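PDB 4IFA: extracellular protein containing a SCP domain, which is an extracellular protein of unknown function that joins a CAP-associated N-terminal region to an SCP domain and has been considered a vaccine candidate. Local coordinates for residues Asn85-Gln93 with Gln223-Ile231; Val102-Val113 with Val178-Thr187. One frame throughout, in Å; residues are numbered along the deposited sequence. Where two conformers were deposited one is given.

Interaction 1. Residues Asn85-Gln93 with Gln223-Ile231; sequences NQDLAQYVQ and QIFDLTNII
The contact joins the CAP-associated N-terminal part to the long helix 210-234, which runs into the SCP family region. The turn that leads into strand 92-97 meets this helix. Tyr91 is at the centre. Its CG is anti to the backbone N (chi1 -174°), which carries the ring across to the helix. Leu227 CD2 sits over one ring face, offset toward the rim, in a CH-pi contact 4.0 Å from the ring centroid. Ile230 CD1 packs obliquely, 3.5 Å from Tyr91 CB. Leu88 extends the apolar patch. Its CD2 lies 4.0 Å from Ile230 CG1, and its CD1 reaches Asn229 CB.

Polar groups border this patch. Asn85 ND2 donates to Asp226 OD2 at 2.8 Å, nearly straight and within its own amide plane. ND2 reaches OD2 on its syn side, 35° out of the carboxylate plane. A water also donates to this OD2 and to Tyr91 OH. Arg71 makes a long, weak ion pair with Asp226. Tyr91 OH in turn donates to Gln93 OE1 at 2.6 Å, in the carbonyl plane. That bond helps fix the rotation of the Gln93 amide. Gln93 NE2 then points at the helix. It donates to Gln223 OE1 at 2.9 Å, coming from above the carbonyl plane, with the two amides turned 78° apart.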
loop_
_atom_site.group_PDB
_atom_site.type_symbol
_atom_site.label_atom_id
_atom_site.label_comp_id
_atom_site.label_asym_id
_atom_site.label_seq_id
_atom_site.Cartn_x
_atom_site.Cartn_y
_atom_site.Cartn_z
ATOM N N ASN A 85 9.290 -5.252 7.899
ATOM C CA ASN A 85 9.624 -3.827 7.675
ATOM C C ASN A 85 10.897 -3.359 8.348
ATOM O O ASN A 85 11.163 -2.168 8.331
ATOM C CB ASN A 85 8.476 -2.939 8.189
ATOM C CG ASN A 85 8.338 -2.989 9.692
ATOM O OD1 ASN A 85 8.829 -3.925 10.317
ATOM N ND2 ASN A 85 7.675 -2.006 10.302
ATOM N N GLN A 86 11.707 -4.241 8.893
ATOM C CA GLN A 86 12.884 -3.746 9.640
ATOM C C GLN A 86 14.032 -3.231 8.768
ATOM O O GLN A 86 14.917 -2.514 9.254
ATOM C CB GLN A 86 13.319 -4.740 10.720
ATOM C CG GLN A 86 12.228 -4.970 11.814
ATOM C CD GLN A 86 11.825 -3.704 12.613
ATOM O OE1 GLN A 86 12.660 -3.094 13.298
ATOM N NE2 GLN A 86 10.537 -3.330 12.551
ATOM N N ASP A 87 13.996 -3.567 7.484
ATOM C CA ASP A 87 14.955 -3.069 6.526
ATOM C C ASP A 87 14.134 -2.539 5.374
ATOM O O ASP A 87 13.554 -3.309 4.581
ATOM C CB ASP A 87 15.886 -4.194 6.065
ATOM C CG ASP A 87 16.902 -3.740 5.025
ATOM O OD1 ASP A 87 16.773 -2.651 4.421
ATOM O OD2 ASP A 87 17.871 -4.527 4.831
ATOM N N LEU A 88 14.120 -1.212 5.215
ATOM C CA LEU A 88 13.296 -0.605 4.162
ATOM C C LEU A 88 13.672 -1.050 2.748
ATOM O O LEU A 88 12.795 -1.087 1.888
ATOM C CB LEU A 88 13.219 0.929 4.265
ATOM C CG LEU A 88 12.450 1.479 5.486
ATOM C CD1 LEU A 88 12.300 2.998 5.323
ATOM C CD2 LEU A 88 11.063 0.803 5.775
ATOM N N ALA A 89 14.928 -1.437 2.518
ATOM C CA ALA A 89 15.366 -1.917 1.194
ATOM C C ALA A 89 14.793 -3.285 0.840
ATOM O O ALA A 89 14.815 -3.708 -0.326
ATOM C CB ALA A 89 16.892 -1.976 1.139
ATOM N N GLN A 90 14.311 -4.009 1.864
ATOM C CA GLN A 90 13.787 -5.392 1.736
ATOM C C GLN A 90 12.285 -5.506 2.079
ATOM O O GLN A 90 11.747 -6.585 2.325
ATOM C CB GLN A 90 14.601 -6.360 2.607
ATOM C CG GLN A 90 16.089 -6.331 2.360
ATOM C CD GLN A 90 16.506 -6.833 1.002
ATOM O OE1 GLN A 90 15.769 -7.542 0.317
ATOM N NE2 GLN A 90 17.726 -6.477 0.602
ATOM N N TYR A 91 11.577 -4.375 2.120
ATOM C CA TYR A 91 10.198 -4.365 2.628
ATOM C C TYR A 91 9.287 -5.238 1.834
ATOM O O TYR A 91 9.180 -5.122 0.596
ATOM C CB TYR A 91 9.625 -2.918 2.635
ATOM C CG TYR A 91 8.263 -2.781 3.273
ATOM C CD1 TYR A 91 8.140 -2.211 4.511
ATOM C CD2 TYR A 91 7.129 -3.280 2.665
ATOM C CE1 TYR A 91 6.905 -2.127 5.155
ATOM C CE2 TYR A 91 5.878 -3.228 3.293
ATOM C CZ TYR A 91 5.781 -2.655 4.543
ATOM O OH TYR A 91 4.558 -2.547 5.174
ATOM N N VAL A 92 8.639 -6.164 2.553
ATOM C CA VAL A 92 7.603 -6.994 1.999
ATOM C C VAL A 92 6.610 -7.324 3.113
ATOM O O VAL A 92 6.971 -7.363 4.308
ATOM C CB VAL A 92 8.151 -8.289 1.361
ATOM C CG1 VAL A 92 8.922 -9.119 2.329
ATOM C CG2 VAL A 92 7.026 -9.127 0.720
ATOM N N GLN A 93 5.353 -7.474 2.717
ATOM C CA GLN A 93 4.310 -7.952 3.641
ATOM C C GLN A 93 3.531 -9.027 2.917
ATOM O O GLN A 93 3.206 -8.920 1.729
ATOM C CB GLN A 93 3.418 -6.789 4.109
ATOM C CG GLN A 93 2.757 -5.997 3.002
ATOM C CD GLN A 93 1.992 -4.769 3.512
ATOM O OE1 GLN A 93 2.577 -3.938 4.205
ATOM N NE2 GLN A 93 0.715 -4.627 3.138
ATOM N N GLN A 223 1.273 0.765 7.949
ATOM C CA GLN A 223 1.733 0.475 6.563
ATOM C C GLN A 223 1.898 1.785 5.792
ATOM O O GLN A 223 2.906 1.989 5.118
ATOM C CB GLN A 223 0.799 -0.474 5.830
ATOM C CG GLN A 223 0.748 -1.854 6.458
ATOM C CD GLN A 223 -0.250 -2.726 5.817
ATOM O OE1 GLN A 223 -0.644 -2.571 4.674
ATOM N NE2 GLN A 223 -0.641 -3.749 6.566
ATOM N N ILE A 224 0.921 2.688 5.876
ATOM C CA ILE A 224 1.074 3.959 5.181
ATOM C C ILE A 224 2.325 4.669 5.686
ATOM O O ILE A 224 3.056 5.293 4.894
ATOM C CB ILE A 224 -0.194 4.856 5.324
ATOM C CG1 ILE A 224 -1.321 4.285 4.474
ATOM C CG2 ILE A 224 0.120 6.328 4.928
ATOM C CD1 ILE A 224 -2.717 4.908 4.782
ATOM N N PHE A 225 2.533 4.714 6.987
ATOM C CA PHE A 225 3.733 5.343 7.540
ATOM C C PHE A 225 5.039 4.793 6.982
ATOM O O PHE A 225 5.862 5.532 6.429
ATOM C CB PHE A 225 3.707 5.295 9.064
ATOM C CG PHE A 225 4.948 5.798 9.701
ATOM C CD1 PHE A 225 5.191 7.180 9.838
ATOM C CD2 PHE A 225 5.910 4.926 10.165
ATOM C CE1 PHE A 225 6.369 7.645 10.423
ATOM C CE2 PHE A 225 7.082 5.404 10.749
ATOM C CZ PHE A 225 7.300 6.762 10.884
ATOM N N ASP A 226 5.218 3.495 7.088
ATOM C CA ASP A 226 6.450 2.887 6.595
ATOM C C ASP A 226 6.620 3.069 5.086
ATOM O O ASP A 226 7.731 3.335 4.610
ATOM C CB ASP A 226 6.470 1.394 6.912
ATOM C CG ASP A 226 6.702 1.091 8.352
ATOM O OD1 ASP A 226 7.340 1.886 9.065
ATOM O OD2 ASP A 226 6.292 -0.020 8.814
ATOM N N LEU A 227 5.536 2.914 4.322
ATOM C CA LEU A 227 5.632 2.998 2.878
ATOM C C LEU A 227 5.859 4.448 2.450
ATOM O O LEU A 227 6.429 4.688 1.399
ATOM C CB LEU A 227 4.381 2.357 2.248
ATOM C CG LEU A 227 4.223 0.866 2.497
ATOM C CD1 LEU A 227 2.814 0.417 2.027
ATOM C CD2 LEU A 227 5.326 0.130 1.735
ATOM N N THR A 228 5.417 5.409 3.268
ATOM C CA THR A 228 5.722 6.836 2.990
ATOM C C THR A 228 7.237 7.024 3.171
ATOM O O THR A 228 7.835 7.746 2.388
ATOM C CB THR A 228 4.928 7.797 3.902
ATOM O OG1 THR A 228 3.534 7.690 3.542
ATOM C CG2 THR A 228 5.319 9.244 3.672
ATOM N N ASN A 229 7.839 6.412 4.182
ATOM C CA ASN A 229 9.275 6.535 4.381
ATOM C C ASN A 229 10.064 5.850 3.244
ATOM O O ASN A 229 11.147 6.306 2.897
ATOM C CB ASN A 229 9.720 6.116 5.761
ATOM C CG ASN A 229 9.486 7.197 6.784
ATOM O OD1 ASN A 229 9.574 8.374 6.442
ATOM N ND2 ASN A 229 9.212 6.824 8.030
ATOM N N ILE A 230 9.519 4.793 2.642
ATOM C CA ILE A 230 10.135 4.198 1.445
ATOM C C ILE A 230 10.142 5.213 0.295
ATOM O O ILE A 230 11.139 5.361 -0.409
ATOM C CB ILE A 230 9.452 2.877 1.083
ATOM C CG1 ILE A 230 9.865 1.848 2.136
ATOM C CG2 ILE A 230 9.793 2.435 -0.345
ATOM C CD1 ILE A 230 9.288 0.506 1.959
ATOM N N ILE A 231 9.030 5.931 0.121
ATOM C CA ILE A 231 8.990 6.989 -0.850
ATOM C C ILE A 231 10.037 8.060 -0.517
ATOM O O ILE A 231 10.770 8.531 -1.429
ATOM C CB ILE A 231 7.563 7.611 -0.896
ATOM C CG1 ILE A 231 6.579 6.641 -1.514
ATOM C CG2 ILE A 231 7.582 8.904 -1.720
ATOM C CD1 ILE A 231 5.104 6.984 -1.305
HETATM O O HOH W 1 4.370 -1.530 7.789
#

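Interaction 2. Residues Val102-Val113 with Val178-Thr187; sequences VTAYVAGEQVKV and VGVRYMDDET
Strands 100-106 and 176-183 pair antiparallel in the seven-stranded antiparallel sheet. Backbone bonds join Ala104 with Tyr182 and Val106 with Val180, each pair in both directions. Asp184 N to Val102 O, at 3.1 Å, continues the pairing to the strand end. Tyr182 O takes a second donor, Thr103 OG1, at 2.7 Å. With chi1 -171° this hydroxyl is turned to the neighbouring strand.

Just beyond, Asp184 is the N-cap of helix 185-191. Its OD1 accepts from Thr187 N at 2.9 Å and from Thr187 OG1, from opposite faces of its plane.

Apolar contacts lie on both faces. Val106 CG2 approaches Tyr182 CE2 at 4.2 Å, and Val113 CG1 meets Val180 CG2 tip to tip. On the other face, Arg181 CB lies at the edge of the Tyr105 ring, 3.9 Å from CD1.

Waters bridge several polar atoms. One links Thr103 OG1 to Arg181 NH1, which also forms a salt bridge with Asp297. Two others join Tyr182 OH to the carbonyls of Lys112 and, weakly, Val113.

Helix 51-54 covers the Ala104, Val106 and Tyr182 face, while helices 210-234 and 298-306 pack on Tyr105.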
loop_
_atom_site.group_PDB
_atom_site.type_symbol
_atom_site.label_atom_id
_atom_site.label_comp_id
_atom_site.label_asym_id
_atom_site.label_seq_id
_atom_site.Cartn_x
_atom_site.Cartn_y
_atom_site.Cartn_z
ATOM N N VAL A 102 -1.635 -16.140 0.508
ATOM C CA VAL A 102 -2.597 -15.788 -0.532
ATOM C C VAL A 102 -2.310 -14.478 -1.271
ATOM O O VAL A 102 -2.860 -14.247 -2.339
ATOM C CB VAL A 102 -4.054 -15.767 0.030
ATOM C CG1 VAL A 102 -4.413 -17.160 0.628
ATOM C CG2 VAL A 102 -4.328 -14.651 1.030
ATOM N N THR A 103 -1.439 -13.653 -0.714
ATOM C CA THR A 103 -1.102 -12.354 -1.297
ATOM C C THR A 103 0.194 -11.860 -0.736
ATOM O O THR A 103 0.666 -12.367 0.278
ATOM C CB THR A 103 -2.274 -11.355 -1.033
ATOM O OG1 THR A 103 -2.104 -10.117 -1.765
ATOM C CG2 THR A 103 -2.423 -11.010 0.423
ATOM N N ALA A 104 0.805 -10.871 -1.402
ATOM C CA ALA A 104 1.987 -10.190 -0.857
ATOM C C ALA A 104 2.103 -8.846 -1.529
ATOM O O ALA A 104 1.696 -8.702 -2.673
ATOM C CB ALA A 104 3.293 -10.998 -1.065
ATOM N N TYR A 105 2.665 -7.885 -0.812
ATOM C CA TYR A 105 2.990 -6.596 -1.379
ATOM C C TYR A 105 4.475 -6.328 -1.140
ATOM O O TYR A 105 4.962 -6.317 -0.002
ATOM C CB TYR A 105 2.159 -5.469 -0.755
ATOM C CG TYR A 105 2.512 -4.123 -1.338
ATOM C CD1 TYR A 105 2.229 -3.844 -2.652
ATOM C CD2 TYR A 105 3.165 -3.133 -0.582
ATOM C CE1 TYR A 105 2.555 -2.631 -3.236
ATOM C CE2 TYR A 105 3.511 -1.901 -1.199
ATOM C CZ TYR A 105 3.193 -1.683 -2.500
ATOM O OH TYR A 105 3.476 -0.449 -3.121
ATOM N N VAL A 106 5.188 -6.076 -2.246
ATOM C CA VAL A 106 6.611 -5.762 -2.280
ATOM C C VAL A 106 6.841 -4.288 -2.499
ATOM O O VAL A 106 6.315 -3.724 -3.463
ATOM C CB VAL A 106 7.303 -6.550 -3.439
ATOM C CG1 VAL A 106 8.777 -6.130 -3.544
ATOM C CG2 VAL A 106 7.160 -8.053 -3.215
ATOM N N ALA A 107 7.603 -3.651 -1.596
ATOM C CA ALA A 107 8.008 -2.244 -1.762
ATOM C C ALA A 107 9.510 -2.037 -1.700
ATOM O O ALA A 107 10.005 -1.014 -2.153
ATOM C CB ALA A 107 7.328 -1.390 -0.668
ATOM N N GLY A 108 10.279 -2.951 -1.130
ATOM C CA GLY A 108 11.711 -2.758 -1.001
ATOM C C GLY A 108 12.419 -2.769 -2.331
ATOM O O GLY A 108 12.198 -3.666 -3.160
ATOM N N GLU A 109 13.286 -1.778 -2.525
ATOM C CA GLU A 109 13.990 -1.610 -3.772
ATOM C C GLU A 109 14.822 -2.800 -4.196
ATOM O O GLU A 109 14.991 -3.043 -5.402
ATOM C CB GLU A 109 14.876 -0.350 -3.719
ATOM C CG GLU A 109 15.546 -0.030 -5.059
ATOM C CD GLU A 109 16.181 1.369 -5.146
ATOM O OE1 GLU A 109 17.270 1.483 -5.760
ATOM O OE2 GLU A 109 15.586 2.356 -4.650
ATOM N N GLN A 110 15.298 -3.581 -3.219
ATOM C CA GLN A 110 16.162 -4.707 -3.505
ATOM C C GLN A 110 15.446 -6.044 -3.561
ATOM O O GLN A 110 16.087 -7.087 -3.823
ATOM C CB GLN A 110 17.294 -4.774 -2.467
ATOM C CG GLN A 110 18.222 -3.571 -2.500
ATOM C CD GLN A 110 18.781 -3.265 -3.874
ATOM O OE1 GLN A 110 19.238 -4.162 -4.585
ATOM N NE2 GLN A 110 18.739 -1.987 -4.267
ATOM N N VAL A 111 14.140 -6.059 -3.331
ATOM C CA VAL A 111 13.407 -7.336 -3.338
ATOM C C VAL A 111 13.259 -7.852 -4.771
ATOM O O VAL A 111 12.858 -7.103 -5.666
ATOM C CB VAL A 111 12.022 -7.174 -2.728
ATOM C CG1 VAL A 111 11.218 -8.473 -2.754
ATOM C CG2 VAL A 111 12.150 -6.646 -1.246
ATOM N N LYS A 112 13.583 -9.112 -4.985
ATOM C CA LYS A 112 13.488 -9.710 -6.308
ATOM C C LYS A 112 12.032 -9.870 -6.741
ATOM O O LYS A 112 11.191 -10.449 -6.030
ATOM C CB LYS A 112 14.172 -11.081 -6.321
ATOM C CG LYS A 112 15.649 -11.079 -5.901
ATOM C CD LYS A 112 16.482 -10.023 -6.618
ATOM C CE LYS A 112 17.988 -10.180 -6.317
ATOM N NZ LYS A 112 18.791 -9.238 -7.117
ATOM N N VAL A 113 11.732 -9.345 -7.928
ATOM C CA VAL A 113 10.409 -9.461 -8.529
ATOM C C VAL A 113 10.515 -9.844 -10.022
ATOM O O VAL A 113 9.866 -9.222 -10.886
ATOM C CB VAL A 113 9.608 -8.168 -8.323
ATOM C CG1 VAL A 113 9.212 -8.008 -6.821
ATOM C CG2 VAL A 113 10.357 -6.924 -8.818
ATOM N N VAL A 178 7.135 0.895 -8.636
ATOM C CA VAL A 178 7.421 1.223 -7.240
ATOM C C VAL A 178 6.869 0.174 -6.254
ATOM O O VAL A 178 7.198 0.196 -5.081
ATOM C CB VAL A 178 6.960 2.655 -6.845
ATOM C CG1 VAL A 178 7.752 3.752 -7.639
ATOM C CG2 VAL A 178 5.460 2.820 -7.001
ATOM N N GLY A 179 6.018 -0.729 -6.726
ATOM C CA GLY A 179 5.538 -1.838 -5.861
ATOM C C GLY A 179 4.897 -2.919 -6.670
ATOM O O GLY A 179 4.517 -2.688 -7.823
ATOM N N VAL A 180 4.805 -4.128 -6.079
ATOM C CA VAL A 180 4.146 -5.246 -6.758
ATOM C C VAL A 180 3.242 -5.912 -5.717
ATOM O O VAL A 180 3.711 -6.303 -4.648
ATOM C CB VAL A 180 5.147 -6.290 -7.286
ATOM C CG1 VAL A 180 4.424 -7.468 -7.917
ATOM C CG2 VAL A 180 6.105 -5.639 -8.325
ATOM N N ARG A 181 1.953 -6.035 -6.055
ATOM C CA ARG A 181 0.996 -6.759 -5.220
ATOM C C ARG A 181 0.614 -8.053 -5.899
ATOM O O ARG A 181 -0.125 -8.046 -6.857
ATOM C CB ARG A 181 -0.255 -5.911 -4.898
ATOM C CG ARG A 181 -1.164 -6.562 -3.882
ATOM C CD ARG A 181 -2.571 -6.010 -3.967
ATOM N NE ARG A 181 -2.731 -4.583 -3.674
ATOM C CZ ARG A 181 -3.051 -4.039 -2.500
ATOM N NH1 ARG A 181 -3.163 -4.756 -1.416
ATOM N NH2 ARG A 181 -3.232 -2.724 -2.412
ATOM N N TYR A 182 1.077 -9.189 -5.363
ATOM C CA TYR A 182 0.715 -10.480 -5.870
ATOM C C TYR A 182 -0.582 -10.906 -5.185
ATOM O O TYR A 182 -0.737 -10.664 -3.990
ATOM C CB TYR A 182 1.769 -11.519 -5.516
ATOM C CG TYR A 182 3.122 -11.236 -6.155
ATOM C CD1 TYR A 182 3.289 -11.330 -7.519
ATOM C CD2 TYR A 182 4.240 -10.929 -5.384
ATOM C CE1 TYR A 182 4.531 -11.080 -8.122
ATOM C CE2 TYR A 182 5.465 -10.714 -5.955
ATOM C CZ TYR A 182 5.628 -10.808 -7.317
ATOM O OH TYR A 182 6.872 -10.576 -7.876
HETATM N N MSE A 183 -1.489 -11.484 -5.960
HETATM C CA MSE A 183 -2.767 -11.963 -5.421
HETATM C C MSE A 183 -3.222 -13.227 -6.078
HETATM O O MSE A 183 -3.087 -13.361 -7.286
HETATM C CB MSE A 183 -3.852 -10.920 -5.703
HETATM C CG MSE A 183 -3.659 -9.581 -5.028
HETATM SE SE MSE A 183 -5.073 -8.262 -5.552
HETATM C CE MSE A 183 -4.291 -7.789 -7.236
ATOM N N ASP A 184 -3.764 -14.162 -5.300
ATOM C CA ASP A 184 -4.432 -15.327 -5.878
ATOM C C ASP A 184 -5.824 -14.856 -6.390
ATOM O O ASP A 184 -6.217 -13.688 -6.199
ATOM C CB ASP A 184 -4.485 -16.533 -4.890
ATOM C CG ASP A 184 -5.307 -16.277 -3.633
ATOM O OD1 ASP A 184 -5.941 -15.208 -3.470
ATOM O OD2 ASP A 184 -5.319 -17.190 -2.774
ATOM N N ASP A 185 -6.555 -15.737 -7.079
ATOM C CA ASP A 185 -7.855 -15.349 -7.644
ATOM C C ASP A 185 -8.828 -14.794 -6.588
ATOM O O ASP A 185 -9.473 -13.755 -6.789
ATOM C CB ASP A 185 -8.552 -16.552 -8.286
ATOM C CG ASP A 185 -7.871 -17.073 -9.564
ATOM O OD1 ASP A 185 -6.908 -16.483 -10.090
ATOM O OD2 ASP A 185 -8.353 -18.112 -10.067
ATOM N N GLU A 186 -8.920 -15.499 -5.465
ATOM C CA GLU A 186 -9.849 -15.141 -4.380
ATOM C C GLU A 186 -9.529 -13.742 -3.842
ATOM O O GLU A 186 -10.410 -12.900 -3.650
ATOM C CB GLU A 186 -9.796 -16.192 -3.256
ATOM C CG GLU A 186 -9.965 -17.696 -3.665
ATOM C CD GLU A 186 -11.374 -18.141 -4.048
ATOM O OE1 GLU A 186 -12.299 -18.053 -3.204
ATOM O OE2 GLU A 186 -11.538 -18.667 -5.180
ATOM N N THR A 187 -8.246 -13.449 -3.645
ATOM C CA THR A 187 -7.873 -12.142 -3.162
ATOM C C THR A 187 -8.198 -11.029 -4.164
ATOM O O THR A 187 -8.622 -9.948 -3.773
ATOM C CB THR A 187 -6.385 -12.107 -2.760
ATOM O OG1 THR A 187 -6.157 -13.122 -1.763
ATOM C CG2 THR A 187 -5.989 -10.737 -2.229
HETATM O O HOH W 2 -3.416 -7.724 -1.028
HETATM O O HOH W 3 5.952 0.754 -2.623
HETATM O O HOH W 4 9.407 1.063 -3.763
HETATM O O HOH W 5 8.854 -12.042 -6.319
HETATM O O HOH W 6 7.034 -10.094 -10.417
#

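Both interactions lie in the core and reach the same antiparallel sheet. Partly exposed residues are few: Asn85 and Leu88 in interaction 1, Val102 and Asp184 in interaction 2. Interaction 2 builds that sheet from within the N-terminal part. Interaction 1 joins it to helix 210-234. The chemistry follows: backbone bonds carry most of the strand pairing, while interaction 1 rests on side-chain amides, a carboxylate, an aromatic ring and aliphatic side chains. The two touch. Strands 92-97 and 100-106 are sheet neighbours, with Gln93 O 2.8 Å from Tyr105 N in a probable hydrogen bond. Leu227 CD2 packs against Ala107 CB at 3.5 Å. Interaction 2 is nested inside the loop closed by interaction 1.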